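Local structure of thymidylate synthase ThyX (Streptomyces cacaoi subsp. asoensis, 4P5A) at residues Gln153-Ser158 with Glu163-Val168; Ala104-Pro109 with Arg143-Ala148; Leu56-His61 with Thr232-Val237; Gly51-Leu56 with Met224-Glu229. The protein probably catalyses the FAD-dependent reductive methylation of uridine nucleotides, UMP or dUMP, at C5, working as a homotetramer of the ThyX family. One frame throughout, in Å; residues are numbered along the deposited sequence.

Interaction 1 (Gln153-Ser158 with Glu163-Val168); sequences QRLLDS and EIARLV. With 5BU (5-bromo-uridine-5'-monophosphate), chain G.
Leu155 and Leu156, in the last turns of helix 131-157, close on Ala165 of the short helix 162-165 and so build a helical hairpin, a compact case of one element packing on one face and binding ligand on another. The methyl of Ala165 is shared by two leucines: Leu155 CB stands 3.8 Å from Ala165 CB, and Leu156 reaches the same methyl with CD2. With CG of Leu156 beside the backbone N (chi1 -60°), an extended second torsion sends that branch to the alanine. Beyond the alanine, Leu155 CD1 meets Val168 CG1 at 4.3 Å, extending the apolar seam. Arg166 points away from this seam. Its CG lies between the backbone N and carbonyl carbon, and a further bend at chi2 carries the guanidinium toward the phosphate of 5-bromo-UMP. Arg98 of this chain and Arg86 and Arg193 of the second subunit also bond the nucleotide. A leucine in place of Arg166 would probably leave the phosphate oxygens OP1 and OP2 short of a charged partner. Arg166 NE donates to Glu163 O at 3.0 Å, tilted 29° from the carbonyl plane, which helps fix the rotation of the group. NH1 gives OP1 one bond and OP2 a weak one, while Arg166 NH2 donates to OP2 at 2.8 Å, the straightest of the three bonds (158°), with OP2 at the edge of the guanidinium.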
# COMPACT_ATOMS: atom_id res chain seq x y z
N GLN B 153 -0.36 14.73 -35.96
CA GLN B 153 -0.48 13.90 -37.19
C GLN B 153 0.68 14.14 -38.15
O GLN B 153 1.11 13.20 -38.83
CB GLN B 153 -1.79 14.27 -37.89
CG GLN B 153 -3.03 13.72 -37.23
CD GLN B 153 -3.01 12.21 -37.12
OE1 GLN B 153 -2.82 11.54 -38.10
NE2 GLN B 153 -3.21 11.66 -35.89
N ARG B 154 1.15 15.38 -38.24
CA ARG B 154 2.32 15.66 -39.11
C ARG B 154 3.55 14.89 -38.67
O ARG B 154 4.30 14.31 -39.51
CB ARG B 154 2.71 17.15 -39.06
CG ARG B 154 3.57 17.56 -40.29
CD ARG B 154 4.16 18.97 -40.21
NE ARG B 154 3.23 20.01 -39.78
CZ ARG B 154 2.20 20.52 -40.47
NH1 ARG B 154 1.87 20.17 -41.73
NH2 ARG B 154 1.48 21.44 -39.88
N LEU B 155 3.78 14.86 -37.36
CA LEU B 155 4.88 14.06 -36.81
C LEU B 155 4.71 12.59 -37.12
O LEU B 155 5.69 11.98 -37.59
CB LEU B 155 5.09 14.28 -35.31
CG LEU B 155 5.60 15.69 -35.02
CD1 LEU B 155 5.35 15.98 -33.46
CD2 LEU B 155 7.10 15.95 -35.51
N LEU B 156 3.54 12.04 -36.81
CA LEU B 156 3.25 10.61 -37.14
C LEU B 156 3.47 10.32 -38.64
O LEU B 156 4.16 9.34 -38.99
CB LEU B 156 1.88 10.15 -36.76
CG LEU B 156 1.45 10.23 -35.27
CD1 LEU B 156 0.03 9.81 -35.09
CD2 LEU B 156 2.43 9.23 -34.46
N ASP B 157 2.85 11.12 -39.49
CA ASP B 157 3.05 10.98 -40.99
C ASP B 157 4.53 11.03 -41.41
O ASP B 157 4.95 10.29 -42.30
CB ASP B 157 2.22 12.03 -41.76
CG ASP B 157 0.72 11.77 -41.64
OD1 ASP B 157 0.30 10.69 -41.13
OD2 ASP B 157 -0.07 12.64 -42.04
N SER B 158 5.34 11.83 -40.73
CA SER B 158 6.76 11.91 -40.98
C SER B 158 7.56 10.65 -40.50
O SER B 158 8.75 10.50 -40.81
CB SER B 158 7.23 13.20 -40.30
OG SER B 158 8.61 13.34 -40.31
N GLU B 163 5.48 7.66 -29.18
CA GLU B 163 5.78 8.14 -27.78
C GLU B 163 6.39 9.57 -27.76
O GLU B 163 6.33 10.29 -26.72
CB GLU B 163 6.69 7.11 -27.05
CG GLU B 163 8.14 7.12 -27.63
CD GLU B 163 9.13 6.35 -26.74
OE1 GLU B 163 10.36 6.62 -26.88
OE2 GLU B 163 8.69 5.47 -25.92
N ILE B 164 6.94 10.04 -28.90
CA ILE B 164 7.48 11.35 -28.96
C ILE B 164 6.46 12.26 -29.63
O ILE B 164 6.33 13.42 -29.19
CB ILE B 164 8.82 11.36 -29.76
CG1 ILE B 164 9.95 10.72 -28.96
CG2 ILE B 164 9.15 12.76 -30.33
CD1 ILE B 164 10.40 11.60 -27.77
N ALA B 165 5.75 11.79 -30.64
CA ALA B 165 4.75 12.67 -31.27
C ALA B 165 3.70 13.17 -30.30
O ALA B 165 3.22 14.34 -30.42
CB ALA B 165 4.06 11.99 -32.44
N ARG B 166 3.32 12.32 -29.32
CA ARG B 166 2.29 12.75 -28.36
C ARG B 166 2.70 13.84 -27.44
O ARG B 166 1.82 14.33 -26.69
CB ARG B 166 1.72 11.62 -27.56
CG ARG B 166 2.71 10.73 -26.79
CD ARG B 166 3.32 11.48 -25.59
NE ARG B 166 4.06 10.47 -24.80
CZ ARG B 166 3.52 9.64 -23.86
NH1 ARG B 166 2.24 9.73 -23.53
NH2 ARG B 166 4.31 8.72 -23.34
N LEU B 167 3.99 14.23 -27.46
CA LEU B 167 4.41 15.40 -26.70
C LEU B 167 3.58 16.66 -26.93
O LEU B 167 3.49 17.51 -26.05
CB LEU B 167 5.87 15.68 -26.93
CG LEU B 167 6.85 15.08 -25.92
CD1 LEU B 167 6.54 13.61 -25.74
CD2 LEU B 167 8.25 15.27 -26.61
N VAL B 168 3.03 16.82 -28.15
CA VAL B 168 2.30 18.05 -28.46
C VAL B 168 0.83 18.04 -28.02
O VAL B 168 0.15 19.10 -28.11
CB VAL B 168 2.39 18.33 -30.00
CG1 VAL B 168 3.91 18.56 -30.34
CG2 VAL B 168 1.70 17.23 -30.78
P 5BU G . 1.52 6.53 -22.02
OP1 5BU G . 0.42 7.35 -22.56
OP2 5BU G . 2.73 7.24 -21.59
OP3 5BU G . 1.74 5.25 -22.69
O5' 5BU G . 0.98 6.05 -20.58
C5' 5BU G . -0.38 5.61 -20.47
C4' 5BU G . -0.61 5.26 -18.97
O4' 5BU G . 0.13 3.96 -18.69
C3' 5BU G . -0.11 6.21 -17.92
O3' 5BU G . -0.92 6.01 -16.68
C2' 5BU G . 1.31 5.73 -17.70
O2' 5BU G . 1.70 6.11 -16.42
C1' 5BU G . 1.24 4.23 -17.82
N1 5BU G . 2.49 3.78 -18.56
C2 5BU G . 3.72 3.91 -17.91
O2 5BU G . 3.68 4.29 -16.72
N3 5BU G . 4.87 3.55 -18.56
C4 5BU G . 4.89 3.02 -19.86
O4 5BU G . 5.99 2.85 -20.41
C5 5BU G . 3.67 2.90 -20.46
C6 5BU G . 2.49 3.25 -19.86
BR 5BU G . 3.53 2.05 -22.17

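Interaction 2 (Ala104-Pro109 with Arg143-Ala148); sequences AAFYVP and RAYEVA
Phe106 and Tyr145 mark the closest backbone approach, their CA atoms 7.4 Å apart, where the short extended strand 105-107 passes beside helix 131-157. The case illustrates how one aromatic side chain can serve a strand in two ways, by carbon contact and by a polar tip. Tyr145 leaves its helix with CG anti to the carbonyl carbon (chi1 -60°) and projects its ring across to the strand. Phe106 comes the other way, the two side chains sliding past each other, and the packing is tight: Phe106 CB lies 3.2 Å from Tyr145 CD2. The two ring planes are inclined at 33°, with centroids 5.2 Å apart, an oblique pairing in which Tyr145 CB sits over one face of the phenylalanine, toward its rim. Val108 CG1 adds a methyl at 3.6 Å from Tyr145 CE2. At the far end of the ring the phenol OH donates to Tyr107 O at 2.7 Å; the C=O...O angle of 160° makes the approach nearly straight on, which satisfies a buried carbonyl and limits the swing of the tyrosine. The phenol of Tyr107 itself bonds Glu208. Strand 105-107 runs parallel to strand 7-9, whose Leu8 touches both Val108 and Tyr145, while Phe149 of helix 131-157 packs on Phe106 and Leu167 of the second subunit on Tyr145.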
# COMPACT_ATOMS: atom_id res chain seq x y z
N ALA B 104 -8.78 11.71 -31.76
CA ALA B 104 -8.83 13.16 -31.74
C ALA B 104 -9.99 13.64 -30.90
O ALA B 104 -10.78 14.44 -31.34
CB ALA B 104 -8.93 13.73 -33.19
N ALA B 105 -10.09 13.18 -29.65
CA ALA B 105 -11.20 13.62 -28.79
C ALA B 105 -10.61 14.38 -27.66
O ALA B 105 -9.63 13.88 -27.00
CB ALA B 105 -12.01 12.48 -28.30
N PHE B 106 -11.17 15.56 -27.39
CA PHE B 106 -10.55 16.53 -26.44
C PHE B 106 -11.66 17.08 -25.59
O PHE B 106 -12.79 17.33 -26.08
CB PHE B 106 -9.80 17.71 -27.16
CG PHE B 106 -8.75 17.26 -28.04
CD1 PHE B 106 -9.00 17.06 -29.37
CD2 PHE B 106 -7.50 16.87 -27.50
CE1 PHE B 106 -8.06 16.54 -30.22
CE2 PHE B 106 -6.48 16.33 -28.37
CZ PHE B 106 -6.76 16.20 -29.73
N TYR B 107 -11.39 17.28 -24.29
CA TYR B 107 -12.41 17.77 -23.40
C TYR B 107 -12.51 19.33 -23.38
O TYR B 107 -11.50 20.05 -23.29
CB TYR B 107 -12.09 17.30 -21.92
CG TYR B 107 -13.02 17.86 -20.86
CD1 TYR B 107 -12.64 18.99 -20.09
CD2 TYR B 107 -14.30 17.30 -20.64
CE1 TYR B 107 -13.50 19.53 -19.15
CE2 TYR B 107 -15.18 17.84 -19.68
CZ TYR B 107 -14.79 18.94 -18.97
OH TYR B 107 -15.61 19.50 -18.00
N VAL B 108 -13.76 19.81 -23.36
CA VAL B 108 -14.00 21.24 -23.06
C VAL B 108 -15.17 21.25 -22.11
O VAL B 108 -16.08 20.44 -22.24
CB VAL B 108 -14.34 22.08 -24.43
CG1 VAL B 108 -13.15 22.14 -25.35
CG2 VAL B 108 -15.54 21.50 -25.09
N PRO B 109 -15.19 22.18 -21.17
CA PRO B 109 -16.29 22.20 -20.20
C PRO B 109 -17.63 22.52 -20.87
O PRO B 109 -17.63 23.27 -21.85
CB PRO B 109 -15.88 23.27 -19.21
CG PRO B 109 -14.64 24.03 -19.83
CD PRO B 109 -14.16 23.23 -21.00
N ARG B 143 -8.81 26.28 -30.92
CA ARG B 143 -7.69 26.66 -31.74
C ARG B 143 -6.43 25.88 -31.30
O ARG B 143 -5.64 25.35 -32.11
CB ARG B 143 -7.45 28.17 -31.59
CG ARG B 143 -6.58 28.79 -32.64
CD ARG B 143 -5.22 28.93 -32.14
NE ARG B 143 -4.27 29.60 -33.02
CZ ARG B 143 -3.55 30.65 -32.67
NH1 ARG B 143 -3.73 31.22 -31.47
NH2 ARG B 143 -2.66 31.15 -33.53
N ALA B 144 -6.23 25.85 -30.01
CA ALA B 144 -5.03 25.11 -29.48
C ALA B 144 -5.12 23.62 -29.82
O ALA B 144 -4.10 23.05 -30.22
CB ALA B 144 -4.97 25.32 -28.06
N TYR B 145 -6.31 23.00 -29.67
CA TYR B 145 -6.42 21.53 -29.90
C TYR B 145 -6.22 21.25 -31.40
O TYR B 145 -5.61 20.25 -31.76
CB TYR B 145 -7.76 20.98 -29.48
CG TYR B 145 -8.17 21.16 -28.01
CD1 TYR B 145 -7.23 21.55 -27.03
CD2 TYR B 145 -9.47 20.89 -27.61
CE1 TYR B 145 -7.63 21.71 -25.69
CE2 TYR B 145 -9.87 21.04 -26.33
CZ TYR B 145 -8.94 21.44 -25.36
OH TYR B 145 -9.35 21.55 -24.05
N GLU B 146 -6.76 22.13 -32.27
CA GLU B 146 -6.56 21.91 -33.71
C GLU B 146 -5.09 21.95 -34.13
O GLU B 146 -4.68 21.07 -34.92
CB GLU B 146 -7.35 22.95 -34.57
CG GLU B 146 -8.80 22.79 -34.45
CD GLU B 146 -9.55 23.86 -35.23
OE1 GLU B 146 -9.02 25.02 -35.28
OE2 GLU B 146 -10.65 23.52 -35.77
N VAL B 147 -4.29 22.91 -33.60
CA VAL B 147 -2.89 22.98 -33.94
C VAL B 147 -2.13 21.80 -33.31
O VAL B 147 -1.35 21.17 -34.00
CB VAL B 147 -2.30 24.27 -33.40
CG1 VAL B 147 -0.74 24.31 -33.40
CG2 VAL B 147 -2.87 25.43 -34.25
N ALA B 148 -2.48 21.45 -32.07
CA ALA B 148 -1.82 20.26 -31.47
C ALA B 148 -2.05 19.02 -32.31
O ALA B 148 -1.10 18.25 -32.59
CB ALA B 148 -2.37 20.08 -30.01

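Interaction 3 (Leu56-His61 with Thr232-Val237); sequences LMRSRH and TAFGRV. With FAD (flavin-adenine dinucleotide), chain L.
Met57 and Arg58, in the last turn of helix 48-58, meet Phe234 just past the end of helix 225-233, so that two helix C-termini face each other, each finished by a Schellman motif. In one, Arg60 takes a positive phi while His61 N returns to Leu56 O; in the other, Gly235 does so, with its N bonded to Thr232 O and Arg236 N to Phe231 O. The ring of Phe234 is the shared surface. It is not the charged end of Arg58 that lies against it but the aliphatic root: Arg58 CB stands over the face, 3.9 Å from the ring centroid and 20° off the normal, a CH-pi contact. A first torsion of 87° and an extended chain then let the arginine run on past the ring, CD still grazing it 4.0 Å from Phe234 CE1. Met57 comes in obliquely, CG 3.7 Å from Phe234 CD2, before a bend at chi2 turns the sulfur off the ring, Met57 SD lying 4.1 Å from Val237 O, and a second at chi3 sets the terminal methyl. The backbones are joined through one water, which donates both to Met57 O, at 2.8 Å, and, by a longer bond, to Val237 O. Past the first helix end, His61 holds one ring face toward N5 of the FAD isoalloxazine, with the ribityl O2' at its edge. Leu56 packs on helix 23-30, and from the other segment Arg236 bridges to Glu217 of helix 207-223 and bonds Ser191 of helix 183-193 through its carbonyl oxygen.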
# COMPACT_ATOMS: atom_id res chain seq x y z
N LEU B 56 -19.72 -0.59 12.50
CA LEU B 56 -18.34 -0.54 11.96
C LEU B 56 -18.02 0.83 11.44
O LEU B 56 -16.84 1.23 11.53
CB LEU B 56 -18.18 -1.51 10.75
CG LEU B 56 -18.48 -2.98 11.12
CD1 LEU B 56 -18.73 -3.82 9.88
CD2 LEU B 56 -17.38 -3.61 12.00
N MET B 57 -18.99 1.53 10.85
CA MET B 57 -18.72 2.83 10.18
C MET B 57 -18.36 3.78 11.24
O MET B 57 -17.41 4.57 11.07
CB MET B 57 -19.99 3.30 9.41
CG MET B 57 -19.96 4.50 8.40
SD MET B 57 -18.78 4.26 7.09
CE MET B 57 -19.67 2.95 6.11
N ARG B 58 -19.07 3.76 12.38
CA ARG B 58 -18.78 4.81 13.37
C ARG B 58 -17.57 4.53 14.24
O ARG B 58 -16.95 5.48 14.76
CB ARG B 58 -20.04 5.20 14.13
CG ARG B 58 -20.28 4.36 15.29
CD ARG B 58 -21.63 4.77 16.01
NE ARG B 58 -21.77 3.84 17.13
CZ ARG B 58 -22.56 2.75 17.15
NH1 ARG B 58 -22.54 1.98 18.24
NH2 ARG B 58 -23.39 2.46 16.12
N SER B 59 -17.18 3.27 14.31
CA SER B 59 -16.03 2.80 15.03
C SER B 59 -14.79 2.79 14.09
O SER B 59 -13.71 2.42 14.56
CB SER B 59 -16.22 1.37 15.52
OG SER B 59 -17.31 1.37 16.41
N ARG B 60 -14.94 3.27 12.86
CA ARG B 60 -13.84 3.24 11.84
C ARG B 60 -13.21 1.85 11.78
O ARG B 60 -11.93 1.70 11.64
CB ARG B 60 -12.74 4.27 12.18
CG ARG B 60 -13.25 5.70 12.14
CD ARG B 60 -12.02 6.67 12.20
NE ARG B 60 -11.31 6.40 13.47
CZ ARG B 60 -10.21 7.10 13.79
NH1 ARG B 60 -9.58 6.84 14.95
NH2 ARG B 60 -9.76 7.98 12.89
N HIS B 61 -14.05 0.81 11.86
CA HIS B 61 -13.52 -0.54 11.65
C HIS B 61 -13.75 -0.79 10.14
O HIS B 61 -14.73 -1.41 9.69
CB HIS B 61 -14.12 -1.60 12.66
CG HIS B 61 -13.56 -3.02 12.51
ND1 HIS B 61 -12.27 -3.28 12.05
CD2 HIS B 61 -14.06 -4.24 12.88
CE1 HIS B 61 -12.04 -4.59 12.05
NE2 HIS B 61 -13.11 -5.20 12.55
N THR B 232 -22.89 7.95 4.27
CA THR B 232 -23.38 9.34 4.29
C THR B 232 -23.89 9.75 5.65
O THR B 232 -23.58 10.88 6.10
CB THR B 232 -24.41 9.55 3.17
OG1 THR B 232 -23.68 9.63 1.94
CG2 THR B 232 -25.11 10.94 3.27
N ALA B 233 -24.47 8.84 6.37
CA ALA B 233 -25.01 9.14 7.75
C ALA B 233 -23.91 9.55 8.68
O ALA B 233 -24.16 10.39 9.62
CB ALA B 233 -25.68 7.94 8.32
N PHE B 234 -22.72 8.96 8.51
CA PHE B 234 -21.63 9.31 9.40
C PHE B 234 -20.64 10.39 8.95
O PHE B 234 -19.54 10.49 9.51
CB PHE B 234 -20.95 8.06 9.88
CG PHE B 234 -21.86 7.27 10.86
CD1 PHE B 234 -22.11 7.80 12.18
CD2 PHE B 234 -22.57 6.16 10.41
CE1 PHE B 234 -22.98 7.13 13.08
CE2 PHE B 234 -23.38 5.44 11.29
CZ PHE B 234 -23.64 5.93 12.62
N GLY B 235 -21.05 11.17 7.94
CA GLY B 235 -20.27 12.35 7.55
C GLY B 235 -19.37 12.13 6.36
O GLY B 235 -18.54 12.97 6.10
N ARG B 236 -19.50 10.97 5.69
CA ARG B 236 -18.76 10.72 4.38
C ARG B 236 -17.28 10.61 4.62
O ARG B 236 -16.47 11.12 3.79
CB ARG B 236 -19.08 11.74 3.28
CG ARG B 236 -20.61 11.74 2.91
CD ARG B 236 -20.95 12.75 1.78
NE ARG B 236 -20.24 12.52 0.51
CZ ARG B 236 -20.60 11.59 -0.38
NH1 ARG B 236 -21.67 10.74 -0.17
NH2 ARG B 236 -19.91 11.50 -1.47
N VAL B 237 -16.95 9.92 5.71
CA VAL B 237 -15.56 9.64 6.12
C VAL B 237 -15.37 8.13 5.96
O VAL B 237 -16.23 7.36 6.42
CB VAL B 237 -15.33 10.03 7.61
CG1 VAL B 237 -13.91 9.70 7.94
CG2 VAL B 237 -15.59 11.52 7.77
PA FAD L . -3.31 0.48 7.58
O1A FAD L . -2.15 1.16 7.94
O2A FAD L . -3.14 -0.91 7.12
O5B FAD L . -3.91 1.32 6.34
C5B FAD L . -4.00 2.65 6.46
C4B FAD L . -5.21 3.21 5.59
O4B FAD L . -4.69 2.94 4.26
C3B FAD L . -6.53 2.45 5.67
O3B FAD L . -7.22 3.13 6.71
C2B FAD L . -7.16 2.71 4.32
O2B FAD L . -7.66 4.09 4.20
C1B FAD L . -5.91 2.52 3.46
N9A FAD L . -5.69 1.13 2.99
C8A FAD L . -4.55 0.39 3.14
N7A FAD L . -4.72 -0.78 2.43
C5A FAD L . -5.96 -0.77 1.87
C6A FAD L . -6.64 -1.70 1.09
N6A FAD L . -6.09 -2.84 0.68
N1A FAD L . -7.90 -1.37 0.66
C2A FAD L . -8.44 -0.20 0.99
N3A FAD L . -7.78 0.74 1.75
C4A FAD L . -6.55 0.45 2.22
N1 FAD L . -8.68 -6.70 13.05
C2 FAD L . -9.19 -7.90 12.89
O2 FAD L . -8.76 -8.68 12.02
N3 FAD L . -10.28 -8.33 13.68
C4 FAD L . -10.85 -7.50 14.61
O4 FAD L . -11.83 -7.91 15.28
C4X FAD L . -10.31 -6.20 14.80
N5 FAD L . -10.86 -5.34 15.71
C5X FAD L . -10.18 -4.14 15.98
C6 FAD L . -10.60 -3.29 17.07
C7 FAD L . -9.85 -2.12 17.30
C7M FAD L . -10.38 -1.23 18.48
C8 FAD L . -8.71 -1.75 16.56
C8M FAD L . -7.86 -0.45 16.72
C9 FAD L . -8.32 -2.59 15.52
C9A FAD L . -9.05 -3.74 15.23
N10 FAD L . -8.58 -4.61 14.20
C10 FAD L . -9.20 -5.80 14.02
C1' FAD L . -7.45 -4.24 13.31
C2' FAD L . -8.06 -3.28 12.19
O2' FAD L . -9.04 -3.95 11.34
C3' FAD L . -6.93 -2.81 11.27
O3' FAD L . -6.25 -3.95 10.75
C4' FAD L . -5.91 -1.92 12.02
O4' FAD L . -6.60 -1.00 12.84
C5' FAD L . -5.07 -1.13 11.04
O5' FAD L . -5.96 -0.09 10.48
P FAD L . -5.87 0.26 8.91
O1P FAD L . -6.20 -0.89 8.06
O2P FAD L . -6.88 1.39 8.79
O3P FAD L . -4.37 0.74 8.75
O HOH W 1 -16.27 6.53 9.50

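Interaction 4 (Gly51-Leu56 with Met224-Glu229); sequences GLIRYL and MPVTHE
Ile53 meets Val226 and Thr227 with both of its branches, a small example of branched side chains packing between two helices. Its delta methyl makes the nearest approach: Ile53 CD1 is 3.9 Å from Val226 CG1 and 3.8 Å from Thr227 OG1. The extended outer arm (chi2 172°) carries CD1 out to that spot, while the other branch, CG2, rests 3.9 Å from Thr227 CA. The isoleucine crosses the valine at a slant and the threonine at about a right angle. Were Ile53 cut back to an alanine, Val226 CG1 would probably lose its partner methyl and a gap would open between helices 48-58 and 225-233. In the next shell, Ala230 adds to the apolar side of Ile53, and Trp220 and Phe65 also touch Thr227. Asp23 positions the opposing pair: one carboxylate oxygen bonds Thr227 OG1 and the other Val226 N, in the first turn of helix 225-233, where a negative charge would be expected to suit the helix end. The hydroxyl beside CD1 is therefore a polar atom already supplied by Asp23, and Ile53 meets it only by van der Waals contact; across this interface carbon shape, not hydrogen bonding, carries the join.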
# COMPACT_ATOMS: atom_id res chain seq x y z
N GLY B 51 -27.56 -2.58 11.47
CA GLY B 51 -26.89 -2.43 12.80
C GLY B 51 -25.37 -2.64 12.83
O GLY B 51 -24.63 -1.77 13.33
N LEU B 52 -24.91 -3.72 12.21
CA LEU B 52 -23.51 -4.03 12.25
C LEU B 52 -22.71 -3.00 11.38
O LEU B 52 -21.64 -2.50 11.80
CB LEU B 52 -23.34 -5.41 11.69
CG LEU B 52 -21.92 -6.05 11.90
CD1 LEU B 52 -21.57 -7.02 10.84
CD2 LEU B 52 -20.89 -5.51 12.87
N ILE B 53 -23.25 -2.67 10.24
CA ILE B 53 -22.53 -1.79 9.31
C ILE B 53 -22.43 -0.43 9.94
O ILE B 53 -21.41 0.20 9.80
CB ILE B 53 -23.19 -1.79 7.95
CG1 ILE B 53 -22.75 -3.15 7.26
CG2 ILE B 53 -22.84 -0.56 7.06
CD1 ILE B 53 -23.44 -3.48 5.94
N ARG B 54 -23.49 0.04 10.59
CA ARG B 54 -23.42 1.38 11.27
C ARG B 54 -22.41 1.37 12.38
O ARG B 54 -21.64 2.33 12.48
CB ARG B 54 -24.79 1.84 11.70
CG ARG B 54 -25.74 2.16 10.51
CD ARG B 54 -27.18 2.48 11.05
NE ARG B 54 -27.25 3.50 12.14
CZ ARG B 54 -27.27 4.84 11.95
NH1 ARG B 54 -27.43 5.67 13.03
NH2 ARG B 54 -27.19 5.36 10.71
N TYR B 55 -22.32 0.30 13.13
CA TYR B 55 -21.35 0.14 14.17
C TYR B 55 -19.94 0.16 13.58
O TYR B 55 -19.04 0.91 14.06
CB TYR B 55 -21.57 -1.17 14.94
CG TYR B 55 -20.38 -1.51 15.83
CD1 TYR B 55 -20.15 -0.84 17.06
CD2 TYR B 55 -19.47 -2.47 15.43
CE1 TYR B 55 -18.98 -1.17 17.85
CE2 TYR B 55 -18.33 -2.81 16.19
CZ TYR B 55 -18.08 -2.15 17.39
OH TYR B 55 -16.93 -2.53 18.08
N LEU B 56 -19.72 -0.59 12.50
CA LEU B 56 -18.34 -0.54 11.96
C LEU B 56 -18.02 0.83 11.44
O LEU B 56 -16.84 1.23 11.53
CB LEU B 56 -18.18 -1.51 10.75
CG LEU B 56 -18.48 -2.98 11.12
CD1 LEU B 56 -18.73 -3.82 9.88
CD2 LEU B 56 -17.38 -3.61 12.00
N MET B 224 -24.28 -1.79 -2.82
CA MET B 224 -24.11 -1.86 -1.37
C MET B 224 -24.91 -0.76 -0.73
O MET B 224 -24.36 0.17 -0.14
CB MET B 224 -22.61 -1.66 -1.05
CG MET B 224 -21.74 -2.89 -1.66
SD MET B 224 -19.95 -2.75 -1.17
CE MET B 224 -19.89 -3.04 0.62
N PRO B 225 -26.21 -0.87 -0.82
CA PRO B 225 -27.05 0.25 -0.33
C PRO B 225 -26.97 0.51 1.15
O PRO B 225 -27.02 1.74 1.52
CB PRO B 225 -28.49 -0.17 -0.75
CG PRO B 225 -28.44 -1.71 -0.83
CD PRO B 225 -26.99 -2.01 -1.34
N VAL B 226 -26.80 -0.50 1.99
CA VAL B 226 -26.79 -0.19 3.43
C VAL B 226 -25.46 0.53 3.76
O VAL B 226 -25.43 1.45 4.60
CB VAL B 226 -26.88 -1.53 4.22
CG1 VAL B 226 -26.72 -1.33 5.76
CG2 VAL B 226 -28.23 -2.26 3.86
N THR B 227 -24.37 0.01 3.20
CA THR B 227 -23.06 0.69 3.37
C THR B 227 -23.13 2.15 2.89
O THR B 227 -22.56 3.08 3.55
CB THR B 227 -21.93 -0.12 2.64
OG1 THR B 227 -21.87 -1.39 3.25
CG2 THR B 227 -20.52 0.58 2.98
N HIS B 228 -23.64 2.35 1.68
CA HIS B 228 -23.74 3.66 1.13
C HIS B 228 -24.57 4.59 2.05
O HIS B 228 -24.16 5.75 2.34
CB HIS B 228 -24.31 3.57 -0.26
CG HIS B 228 -24.54 4.91 -0.85
ND1 HIS B 228 -25.74 5.54 -0.69
CD2 HIS B 228 -23.69 5.84 -1.38
CE1 HIS B 228 -25.70 6.72 -1.30
NE2 HIS B 228 -24.46 6.95 -1.71
N GLU B 229 -25.71 4.07 2.59
CA GLU B 229 -26.46 4.90 3.54
C GLU B 229 -25.69 5.23 4.77
O GLU B 229 -25.71 6.43 5.24
CB GLU B 229 -27.79 4.25 3.99
CG GLU B 229 -28.72 4.18 2.84
CD GLU B 229 -29.28 5.51 2.37
OE1 GLU B 229 -30.17 6.04 3.12
OE2 GLU B 229 -28.88 5.99 1.24

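Overall arrangement
The four contacts fall into two pairs at opposite sides of the chain's centre. Interactions 1 and 2, with centres 15 Å apart, both use helix 131-157 and both touch the second subunit; along the chain interaction 2 is complete before interaction 1 begins. Interactions 3 and 4, only 8 Å apart between centres, share Leu56 and join the same two helices, 48-58 and 225-233, their segments alternating in sequence. In sequence the first pair therefore falls wholly between those two helices. The centres of interactions 1 and 3 are 49 Å apart: one end serves a nucleotide site, the other an FAD site, both completed by other subunits of the tetramer.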